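Acyl-CoA dehydrogenase (PDB 3OWA) binds FAD and probably catalyses the flavin-dependent alpha,beta-dehydrogenation of acyl-CoA thioesters, as other acyl-CoA dehydrogenases do. Local coordinates at residues 275-283 / 368-376; 305-315 / 582-590. All blocks are in the same frame, centred on the assembly; numbering follows the deposited sequence.

Contact 1: residues 275-283 / 368-376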
loop_
_atom_site.group_PDB
_atom_site.type_symbol
_atom_site.label_atom_id
_atom_site.label_comp_id
_atom_site.label_asym_id
_atom_site.label_seq_id
_atom_site.Cartn_x
_atom_site.Cartn_y
_atom_site.Cartn_z
ATOM N N GLY A 275 -7.659 -11.675 12.971
ATOM C CA GLY A 275 -6.993 -12.338 11.845
ATOM C C GLY A 275 -5.830 -11.507 11.291
ATOM O O GLY A 275 -4.731 -12.039 11.036
ATOM N N THR A 276 -6.042 -10.206 11.081
ATOM C CA THR A 276 -4.981 -9.394 10.478
ATOM C C THR A 276 -3.793 -9.306 11.447
ATOM O O THR A 276 -2.645 -9.165 11.034
ATOM C CB THR A 276 -5.473 -7.988 10.123
ATOM O OG1 THR A 276 -5.980 -7.373 11.314
ATOM C CG2 THR A 276 -6.606 -8.061 9.032
ATOM N N VAL A 277 -4.078 -9.429 12.737
ATOM C CA VAL A 277 -3.024 -9.341 13.729
ATOM C C VAL A 277 -2.147 -10.575 13.640
ATOM O O VAL A 277 -0.905 -10.470 13.764
ATOM C CB VAL A 277 -3.586 -9.148 15.179
ATOM C CG1 VAL A 277 -2.583 -9.608 16.213
ATOM C CG2 VAL A 277 -3.905 -7.667 15.433
ATOM N N GLY A 278 -2.766 -11.737 13.446
ATOM C CA GLY A 278 -2.000 -12.989 13.239
ATOM C C GLY A 278 -1.128 -12.897 11.995
ATOM O O GLY A 278 0.037 -13.291 12.002
ATOM N N SER A 279 -1.679 -12.356 10.903
ATOM C CA SER A 279 -0.899 -12.220 9.709
ATOM C C SER A 279 0.231 -11.229 9.845
ATOM O O SER A 279 1.294 -11.442 9.269
ATOM C CB SER A 279 -1.799 -11.821 8.518
ATOM O OG SER A 279 -2.884 -12.747 8.370
ATOM N N ALA A 280 0.012 -10.124 10.559
ATOM C CA ALA A 280 1.062 -9.147 10.718
ATOM C C ALA A 280 2.209 -9.747 11.514
ATOM O O ALA A 280 3.360 -9.496 11.194
ATOM C CB ALA A 280 0.526 -7.831 11.408
ATOM N N LYS A 281 1.898 -10.565 12.511
ATOM C CA LYS A 281 2.948 -11.240 13.268
ATOM C C LYS A 281 3.731 -12.203 12.403
ATOM O O LYS A 281 4.950 -12.304 12.531
ATOM C CB LYS A 281 2.372 -12.049 14.425
ATOM C CG LYS A 281 1.814 -11.257 15.578
ATOM C CD LYS A 281 1.417 -12.253 16.653
ATOM C CE LYS A 281 0.613 -11.632 17.781
ATOM N NZ LYS A 281 0.270 -12.713 18.777
ATOM N N ARG A 282 3.050 -12.899 11.499
ATOM C CA ARG A 282 3.744 -13.823 10.619
ATOM C C ARG A 282 4.658 -13.060 9.625
ATOM O O ARG A 282 5.772 -13.505 9.310
ATOM C CB ARG A 282 2.712 -14.674 9.846
ATOM C CG ARG A 282 3.330 -15.658 8.879
ATOM C CD ARG A 282 4.263 -16.666 9.620
ATOM N NE ARG A 282 4.828 -17.573 8.630
ATOM C CZ ARG A 282 5.790 -18.453 8.880
ATOM N NH1 ARG A 282 6.245 -19.226 7.889
ATOM N NH2 ARG A 282 6.309 -18.548 10.108
ATOM N N ALA A 283 4.174 -11.926 9.117
ATOM C CA ALA A 283 4.977 -11.113 8.226
ATOM C C ALA A 283 6.247 -10.616 8.946
ATOM O O ALA A 283 7.322 -10.579 8.353
ATOM C CB ALA A 283 4.160 -9.890 7.707
ATOM N N GLY A 368 -6.473 -2.807 12.250
ATOM C CA GLY A 368 -5.806 -4.089 11.947
ATOM C C GLY A 368 -5.545 -4.285 10.462
ATOM O O GLY A 368 -4.458 -4.693 10.047
ATOM N N SER A 369 -6.545 -4.009 9.634
ATOM C CA SER A 369 -6.345 -4.227 8.205
ATOM C C SER A 369 -5.263 -3.282 7.640
ATOM O O SER A 369 -4.494 -3.669 6.759
ATOM C CB SER A 369 -7.680 -4.072 7.475
ATOM O OG SER A 369 -8.227 -2.740 7.630
ATOM N N GLU A 370 -5.190 -2.048 8.143
ATOM C CA GLU A 370 -4.152 -1.085 7.699
ATOM C C GLU A 370 -2.760 -1.374 8.230
ATOM O O GLU A 370 -1.766 -1.168 7.538
ATOM C CB GLU A 370 -4.550 0.377 8.031
ATOM C CG GLU A 370 -5.779 0.725 7.233
ATOM C CD GLU A 370 -6.093 2.220 7.214
ATOM O OE1 GLU A 370 -5.711 2.942 8.165
ATOM O OE2 GLU A 370 -6.754 2.670 6.247
ATOM N N VAL A 371 -2.664 -1.847 9.449
ATOM C CA VAL A 371 -1.376 -2.288 9.946
ATOM C C VAL A 371 -0.875 -3.498 9.142
ATOM O O VAL A 371 0.300 -3.572 8.797
ATOM C CB VAL A 371 -1.511 -2.687 11.484
ATOM C CG1 VAL A 371 -0.335 -3.528 11.916
ATOM C CG2 VAL A 371 -1.581 -1.410 12.351
ATOM N N LEU A 372 -1.764 -4.443 8.809
ATOM C CA LEU A 372 -1.342 -5.612 8.037
ATOM C C LEU A 372 -0.941 -5.131 6.636
ATOM O O LEU A 372 0.092 -5.563 6.097
ATOM C CB LEU A 372 -2.470 -6.634 7.898
ATOM C CG LEU A 372 -2.159 -7.834 6.982
ATOM C CD1 LEU A 372 -0.930 -8.570 7.438
ATOM C CD2 LEU A 372 -3.386 -8.754 6.771
ATOM N N ASP A 373 -1.722 -4.223 6.061
ATOM C CA ASP A 373 -1.382 -3.679 4.726
ATOM C C ASP A 373 0.092 -3.152 4.717
ATOM O O ASP A 373 0.877 -3.393 3.774
ATOM C CB ASP A 373 -2.374 -2.550 4.419
ATOM C CG ASP A 373 -2.139 -1.886 3.076
ATOM O OD1 ASP A 373 -2.790 -2.263 2.079
ATOM O OD2 ASP A 373 -1.291 -0.971 2.992
ATOM N N TYR A 374 0.445 -2.394 5.736
ATOM C CA TYR A 374 1.785 -1.823 5.849
ATOM C C TYR A 374 2.816 -2.936 6.061
ATOM O O TYR A 374 3.887 -2.903 5.459
ATOM C CB TYR A 374 1.822 -0.827 7.042
ATOM C CG TYR A 374 3.219 -0.338 7.344
ATOM C CD1 TYR A 374 3.758 0.740 6.634
ATOM C CD2 TYR A 374 4.022 -0.982 8.313
ATOM C CE1 TYR A 374 5.068 1.184 6.861
ATOM C CE2 TYR A 374 5.342 -0.549 8.541
ATOM C CZ TYR A 374 5.836 0.553 7.831
ATOM O OH TYR A 374 7.134 0.986 8.030
ATOM N N THR A 375 2.536 -3.892 6.948
ATOM C CA THR A 375 3.515 -4.935 7.239
ATOM C C THR A 375 3.793 -5.856 6.046
ATOM O O THR A 375 4.944 -6.233 5.821
ATOM C CB THR A 375 3.164 -5.780 8.515
ATOM O OG1 THR A 375 1.977 -6.535 8.235
ATOM C CG2 THR A 375 2.913 -4.878 9.734
ATOM N N VAL A 376 2.784 -6.202 5.231
ATOM C CA VAL A 376 3.091 -7.076 4.098
ATOM C C VAL A 376 3.800 -6.263 3.028
ATOM O O VAL A 376 4.615 -6.768 2.293
ATOM C CB VAL A 376 1.836 -7.833 3.462
ATOM C CG1 VAL A 376 1.249 -8.731 4.468
ATOM C CG2 VAL A 376 0.739 -6.840 3.009
#
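T276 sits beside G368 and A280 beside L372 where two helices run nearly parallel, their local axes 8.5 Å apart at closest approach and 20° between their directions, with the CA atoms of A280 and L372 separated by 5.0 Å. At the upstream end the T276 side chain lies against the bare backbone of G368, its OG1 3.2 Å from G368 C. A chi1 of 57° turns OG1 of T276 back along its own helix, where it hydrogen-bonds to G273 O; CG2 is carried to the S369 and L372 side. L372 reaches across between S279 and T276: its CG is anti to the backbone N (chi1 174°), and CD1 comes 3.5 Å from S279 CB and 3.6 Å from A280 N, while CD2 fills in between S279 CB and T276 CG2. Helices 257-293 and 358-383 are neighbours in the C-terminal all-helical domain of the acyl-CoA dehydrogenase fold; helix 305-336 covers A280 and V371, and helix 393-401 covers A283 and L372. Further along, T375 turns OG1 back to its own helix, bonding to L372 O at 3.0 Å; that carbonyl also accepts from V376 N. The hydroxyl is thereby held within the helix, and the same OG1 packs 3.7 Å from A280 CB and 4.0 Å from A283 CB.

Contact 2: residues 305-315 / 582-590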
loop_
_atom_site.group_PDB
_atom_site.type_symbol
_atom_site.label_atom_id
_atom_site.label_comp_id
_atom_site.label_asym_id
_atom_site.label_seq_id
_atom_site.Cartn_x
_atom_site.Cartn_y
_atom_site.Cartn_z
ATOM N N PRO A 305 20.606 -0.299 8.953
ATOM C CA PRO A 305 19.626 0.460 9.704
ATOM C C PRO A 305 18.281 0.620 9.008
ATOM O O PRO A 305 17.269 0.603 9.685
ATOM C CB PRO A 305 20.320 1.813 9.913
ATOM C CG PRO A 305 21.797 1.424 10.035
ATOM C CD PRO A 305 21.955 0.314 9.017
ATOM N N LEU A 306 18.241 0.797 7.692
ATOM C CA LEU A 306 16.944 0.955 7.006
ATOM C C LEU A 306 16.086 -0.305 7.101
ATOM O O LEU A 306 14.878 -0.214 7.201
ATOM C CB LEU A 306 17.103 1.278 5.521
ATOM C CG LEU A 306 17.475 2.696 5.121
ATOM C CD1 LEU A 306 17.383 2.839 3.577
ATOM C CD2 LEU A 306 16.567 3.682 5.875
ATOM N N ILE A 307 16.720 -1.473 7.031
ATOM C CA ILE A 307 16.035 -2.753 7.231
ATOM C C ILE A 307 15.555 -2.862 8.694
ATOM O O ILE A 307 14.406 -3.264 8.968
ATOM C CB ILE A 307 16.958 -3.934 6.821
ATOM C CG1 ILE A 307 17.207 -3.898 5.296
ATOM C CG2 ILE A 307 16.381 -5.275 7.247
ATOM C CD1 ILE A 307 15.954 -4.192 4.436
ATOM N N GLN A 308 16.425 -2.478 9.628
ATOM C CA GLN A 308 16.070 -2.487 11.047
ATOM C C GLN A 308 14.880 -1.552 11.306
ATOM O O GLN A 308 13.942 -1.897 12.024
ATOM C CB GLN A 308 17.276 -2.041 11.876
ATOM C CG GLN A 308 18.393 -3.054 11.852
ATOM C CD GLN A 308 19.675 -2.542 12.492
ATOM O OE1 GLN A 308 19.697 -1.478 13.113
ATOM N NE2 GLN A 308 20.753 -3.302 12.333
ATOM N N GLU A 309 14.911 -0.377 10.694
ATOM C CA GLU A 309 13.832 0.579 10.861
ATOM C C GLU A 309 12.477 0.000 10.358
ATOM O O GLU A 309 11.462 0.138 11.049
ATOM C CB GLU A 309 14.153 1.892 10.134
ATOM C CG GLU A 309 13.201 3.056 10.487
ATOM C CD GLU A 309 13.401 4.308 9.612
ATOM O OE1 GLU A 309 13.113 5.427 10.114
ATOM O OE2 GLU A 309 13.854 4.193 8.438
ATOM N N LYS A 310 12.462 -0.633 9.183
ATOM C CA LYS A 310 11.226 -1.242 8.670
ATOM C C LYS A 310 10.702 -2.280 9.660
ATOM O O LYS A 310 9.529 -2.273 10.000
ATOM C CB LYS A 310 11.438 -1.898 7.299
ATOM C CG LYS A 310 11.836 -0.958 6.185
ATOM C CD LYS A 310 12.125 -1.796 4.940
ATOM C CE LYS A 310 12.717 -0.949 3.805
ATOM N NZ LYS A 310 11.671 0.031 3.273
ATOM N N LEU A 311 11.575 -3.168 10.145
ATOM C CA LEU A 311 11.166 -4.171 11.124
ATOM C C LEU A 311 10.587 -3.597 12.401
ATOM O O LEU A 311 9.600 -4.137 12.923
ATOM C CB LEU A 311 12.301 -5.159 11.484
ATOM C CG LEU A 311 12.689 -6.227 10.445
ATOM C CD1 LEU A 311 13.880 -7.012 10.908
ATOM C CD2 LEU A 311 11.514 -7.237 10.147
ATOM N N ALA A 312 11.187 -2.523 12.912
ATOM C CA ALA A 312 10.701 -1.871 14.127
ATOM C C ALA A 312 9.332 -1.201 13.943
ATOM O O ALA A 312 8.505 -1.233 14.861
ATOM C CB ALA A 312 11.745 -0.845 14.643
ATOM N N ASN A 313 9.103 -0.573 12.789
ATOM C CA ASN A 313 7.820 0.032 12.513
ATOM C C ASN A 313 6.759 -1.056 12.440
ATOM O O ASN A 313 5.687 -0.932 13.022
ATOM C CB ASN A 313 7.849 0.817 11.183
ATOM C CG ASN A 313 8.640 2.107 11.271
ATOM O OD1 ASN A 313 8.845 2.641 12.349
ATOM N ND2 ASN A 313 9.078 2.624 10.100
HETATM N N MSE A 314 7.096 -2.147 11.764
HETATM C CA MSE A 314 6.169 -3.264 11.585
HETATM C C MSE A 314 5.780 -3.835 12.943
HETATM O O MSE A 314 4.592 -4.051 13.201
HETATM C CB MSE A 314 6.790 -4.356 10.734
HETATM C CG MSE A 314 6.983 -3.919 9.258
HETATM SE SE MSE A 314 8.313 -5.083 8.422
HETATM C CE MSE A 314 7.270 -6.697 8.281
ATOM N N ALA A 315 6.787 -4.055 13.788
ATOM C CA ALA A 315 6.563 -4.676 15.099
ATOM C C ALA A 315 5.807 -3.757 16.063
ATOM O O ALA A 315 4.988 -4.225 16.838
ATOM C CB ALA A 315 7.841 -5.101 15.683
ATOM N N LYS A 582 14.238 2.501 17.662
ATOM C CA LYS A 582 13.809 1.564 16.616
ATOM C C LYS A 582 14.925 0.562 16.377
ATOM O O LYS A 582 14.667 -0.598 16.122
ATOM C CB LYS A 582 13.402 2.294 15.329
ATOM C CG LYS A 582 12.069 3.002 15.459
ATOM C CD LYS A 582 11.707 3.786 14.205
ATOM C CE LYS A 582 10.403 4.549 14.428
ATOM N NZ LYS A 582 9.823 5.119 13.181
ATOM N N ARG A 583 16.177 1.003 16.504
ATOM C CA ARG A 583 17.308 0.083 16.353
ATOM C C ARG A 583 17.316 -0.907 17.491
ATOM O O ARG A 583 17.655 -2.071 17.308
ATOM C CB ARG A 583 18.651 0.827 16.315
ATOM C CG ARG A 583 18.792 1.729 15.086
ATOM C CD ARG A 583 20.142 2.434 15.106
ATOM N NE ARG A 583 20.406 3.177 13.867
ATOM C CZ ARG A 583 21.626 3.619 13.546
ATOM N NH1 ARG A 583 22.655 3.349 14.358
ATOM N NH2 ARG A 583 21.829 4.288 12.414
ATOM N N GLU A 584 16.957 -0.443 18.675
ATOM C CA GLU A 584 16.859 -1.338 19.825
ATOM C C GLU A 584 15.700 -2.343 19.659
ATOM O O GLU A 584 15.871 -3.542 19.896
ATOM C CB GLU A 584 16.689 -0.528 21.101
ATOM C CG GLU A 584 16.985 -1.324 22.350
ATOM C CD GLU A 584 17.102 -0.463 23.621
ATOM O OE1 GLU A 584 17.198 0.787 23.519
ATOM O OE2 GLU A 584 17.069 -1.057 24.720
ATOM N N ILE A 585 14.532 -1.856 19.235
ATOM C CA ILE A 585 13.404 -2.766 18.945
ATOM C C ILE A 585 13.864 -3.860 17.968
ATOM O O ILE A 585 13.656 -5.054 18.199
ATOM C CB ILE A 585 12.185 -1.997 18.340
ATOM C CG1 ILE A 585 11.499 -1.147 19.419
ATOM C CG2 ILE A 585 11.194 -2.980 17.669
ATOM C CD1 ILE A 585 10.656 0.050 18.895
ATOM N N ALA A 586 14.498 -3.435 16.873
ATOM C CA ALA A 586 14.889 -4.345 15.788
ATOM C C ALA A 586 15.890 -5.387 16.250
ATOM O O ALA A 586 15.808 -6.549 15.847
ATOM C CB ALA A 586 15.448 -3.573 14.634
ATOM N N ALA A 587 16.832 -4.979 17.096
ATOM C CA ALA A 587 17.825 -5.901 17.597
ATOM C C ALA A 587 17.142 -7.120 18.199
ATOM O O ALA A 587 17.530 -8.242 17.912
ATOM C CB ALA A 587 18.766 -5.203 18.647
ATOM N N LYS A 588 16.121 -6.907 19.033
ATOM C CA LYS A 588 15.457 -8.027 19.708
ATOM C C LYS A 588 14.577 -8.881 18.751
ATOM O O LYS A 588 14.494 -10.114 18.871
ATOM C CB LYS A 588 14.614 -7.526 20.862
ATOM C CG LYS A 588 14.109 -8.684 21.735
ATOM C CD LYS A 588 13.455 -8.211 22.986
ATOM C CE LYS A 588 13.394 -9.341 24.004
ATOM N NZ LYS A 588 12.758 -8.825 25.247
ATOM N N ILE A 589 13.931 -8.217 17.794
ATOM C CA ILE A 589 13.173 -8.921 16.753
ATOM C C ILE A 589 14.098 -9.838 15.963
ATOM O O ILE A 589 13.785 -11.004 15.764
ATOM C CB ILE A 589 12.516 -7.904 15.805
ATOM C CG1 ILE A 589 11.400 -7.204 16.572
ATOM C CG2 ILE A 589 12.005 -8.616 14.491
ATOM C CD1 ILE A 589 10.872 -6.008 15.873
ATOM N N LEU A 590 15.254 -9.310 15.556
ATOM C CA LEU A 590 16.225 -10.073 14.779
ATOM C C LEU A 590 16.903 -11.164 15.609
ATOM O O LEU A 590 17.311 -12.189 15.066
ATOM C CB LEU A 590 17.285 -9.169 14.178
ATOM C CG LEU A 590 16.751 -8.251 13.093
ATOM C CD1 LEU A 590 17.733 -7.089 12.878
ATOM C CD2 LEU A 590 16.471 -9.060 11.802
HETATM O O HOH W 1 19.542 -2.845 15.722
HETATM O O HOH W 2 10.277 5.456 10.212
HETATM O O HOH W 3 12.130 6.797 12.392
#
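P305 lies over one face of the R583 guanidinium, its CG 3.7 Å from R583 NH2, and the Q308 amide stands almost perpendicular to that group, the two planes 88° apart. R583 NE makes a salt bridge to E491 of the second subunit, so this corner belongs to the dimer interface. Q308 hands its NE2 to A302 O, while its OE1 passes beside R583 CG; a water bonded to R583 O also donates, weakly, to OE1. The N313 amide oxygen accepts from K582: NZ donates to OD1 at 2.8 Å, in the carbonyl plane on a lone pair, with a C=O...N angle of 135°. The K582 chain, extended beyond CG, carries NZ past A312 and E309 to that amide. NZ also salt-bridges E538, and two waters bridge it to E309 OE1, 4.5 Å from NZ, one of them through a weak bond; the same water accepts from N313 ND2. Small residues let the backbones approach closely: A312 CB is 3.3 Å from K582 O, and A586 CB packs 3.6 Å from Q308 CB. Beyond them I585 CG2 covers A312, and the L311 and L590 side chains meet at about a right angle. The axes of the two segments cross at 84° and approach to 8.0 Å; helix 257-293 packs against L311, I589 and L590, helix 526-554 against A315 and I585, and helix 358-383 against K310 and M314.

Contacts 1 and 2 have centres about 16 Å apart and meet directly through Y374, whose OH probably hydrogen-bonds to N313 ND2, and through M314, which packs on Y374, T375 and A283. Along the chain the segments alternate: 275-283, 305-315, 368-376, 582-590. Helix 305-336 packs on both 257-293 and 358-383, with contact 1 deeper in the chain and contact 2 farther out, where helix 578-592, near the C-terminus, lies across helix 305-336. I307, within contact 2, lines an FAD pocket, and the side chain of P305, on which R583 packs, is about 6 Å from the cofactor, so helix 578-592 approaches that site through P305, beside the second subunit.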